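Local atomic coordinates of diaminopimelate decarboxylase (Psychromonas ingrahamii, PDB entry 4XG1), a protein that probably catalyses the pyridoxal 5'-phosphate-dependent decarboxylation of meso-diaminopimelate to L-lysine, the last step of lysine biosynthesis. Residues Glu111-Ala114 and Ala115-Asn119. Sequence-based numbering, arbitrary orientation.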
loop_
_atom_site.group_PDB
_atom_site.type_symbol
_atom_site.label_atom_id
_atom_site.label_comp_id
_atom_site.label_asym_id
_atom_site.label_seq_id
_atom_site.Cartn_x
_atom_site.Cartn_y
_atom_site.Cartn_z
ATOM N N GLU B 111 -10.959 -2.245 20.013
ATOM C CA GLU B 111 -9.955 -1.203 20.124
ATOM C C GLU B 111 -10.311 -0.256 21.247
ATOM O O GLU B 111 -9.447 0.220 21.948
ATOM C CB GLU B 111 -9.810 -0.417 18.801
ATOM C CG GLU B 111 -9.371 -1.262 17.621
ATOM C CD GLU B 111 -9.198 -0.445 16.331
ATOM O OE1 GLU B 111 -10.228 -0.033 15.762
ATOM O OE2 GLU B 111 -8.040 -0.254 15.892
ATOM N N ILE B 112 -11.576 0.082 21.365
ATOM C CA ILE B 112 -11.977 1.057 22.392
ATOM C C ILE B 112 -11.783 0.503 23.803
ATOM O O ILE B 112 -11.256 1.179 24.687
ATOM C CB ILE B 112 -13.430 1.467 22.228
ATOM C CG1 ILE B 112 -13.607 2.290 20.942
ATOM C CG2 ILE B 112 -13.858 2.315 23.406
ATOM C CD1 ILE B 112 -14.990 2.150 20.331
ATOM N N SER B 113 -12.178 -0.752 23.982
ATOM C CA SER B 113 -11.860 -1.480 25.190
ATOM C C SER B 113 -10.371 -1.507 25.524
ATOM O O SER B 113 -9.964 -1.233 26.651
ATOM C CB SER B 113 -12.368 -2.895 25.044
ATOM O OG SER B 113 -12.188 -3.559 26.276
ATOM N N ALA B 114 -9.537 -1.803 24.542
ATOM C CA ALA B 114 -8.119 -1.901 24.837
ATOM C C ALA B 114 -7.576 -0.566 25.263
ATOM O O ALA B 114 -6.713 -0.477 26.158
ATOM C CB ALA B 114 -7.344 -2.426 23.645
ATOM N N ALA B 115 -8.061 0.479 24.624
ATOM C CA ALA B 115 -7.550 1.826 24.884
ATOM C C ALA B 115 -8.035 2.326 26.251
ATOM O O ALA B 115 -7.307 3.004 26.989
ATOM C CB ALA B 115 -8.015 2.767 23.793
ATOM N N LEU B 116 -9.274 1.979 26.574
ATOM C CA LEU B 116 -9.818 2.279 27.895
ATOM C C LEU B 116 -9.030 1.556 28.969
ATOM O O LEU B 116 -8.536 2.190 29.903
ATOM C CB LEU B 116 -11.313 1.899 27.975
ATOM C CG LEU B 116 -12.243 2.937 27.334
ATOM C CD1 LEU B 116 -13.678 2.460 27.261
ATOM C CD2 LEU B 116 -12.174 4.245 28.094
ATOM N N GLN B 117 -8.803 0.257 28.763
ATOM C CA GLN B 117 -8.018 -0.516 29.731
ATOM C C GLN B 117 -6.574 -0.047 29.837
ATOM O O GLN B 117 -5.946 -0.253 30.844
ATOM C CB GLN B 117 -8.079 -2.000 29.418
ATOM C CG GLN B 117 -9.474 -2.550 29.621
ATOM C CD GLN B 117 -9.679 -3.936 29.054
ATOM O OE1 GLN B 117 -10.296 -4.096 27.996
ATOM N NE2 GLN B 117 -9.157 -4.943 29.730
ATOM N N ALA B 118 -6.050 0.613 28.818
ATOM C CA ALA B 118 -4.712 1.195 28.907
ATOM C C ALA B 118 -4.756 2.604 29.436
ATOM O O ALA B 118 -3.708 3.226 29.656
ATOM C CB ALA B 118 -4.053 1.189 27.551
ATOM N N ASN B 119 -5.973 3.133 29.622
ATOM C CA ASN B 119 -6.173 4.406 30.311
ATOM C C ASN B 119 -5.566 5.588 29.547
ATOM O O ASN B 119 -4.795 6.404 30.093
ATOM C CB ASN B 119 -5.594 4.293 31.724
ATOM C CG ASN B 119 -5.867 5.500 32.567
ATOM O OD1 ASN B 119 -6.995 5.975 32.633
ATOM N ND2 ASN B 119 -4.817 6.030 33.209
#
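Ile112 and Leu116, one helical turn apart, run alongside one another on the same flank of the helix, the methyl CG2 of Ile112 resting 3.9 Å from CD1 of Leu116. The Ile112 branch that reaches forward is the one opposite the backbone N, since chi1 of -68° sets CG1 beside that nitrogen and leaves CG2 next to the carbonyl carbon. Leu116 leans back over the preceding turn, its CG 3.3 Å from O of Ile112, the same oxygen that accepts the hydrogen bond from N of Leu116 at 2.9 Å. Gln117 follows a similar course on the outer side: CG, anti to its own carbonyl carbon, passes 3.3 Å from O of Ser113, and the extended chain brings the terminal amide near the Ser113 hydroxyl, though which way round that amide is turned is doubtful. N of Gln117 bonds to the carbonyl O of Ser113 at 2.8 Å in a nearly straight bond (170° at the hydrogen). The next bond, from N of Ala118 to O of Ala114, is more bent at 133°. The helix then closes in a Schellman motif, with Asn119 at positive phi and its N bonded to O of Leu116 at 2.7 Å.

At the other end, the carboxylate of Glu111 takes hydrogen bonds from the backbone N of Val84 and of Thr108. Helix 109-117 links parallel strands 100-102 and 122-125 in a beta-alpha-beta unit of the TIM barrel; Ala115 packs on Phe102 and Phe123 of these strands, and Ile112 and Leu116 touch Phe123 as well as Val137 of helix 128-140.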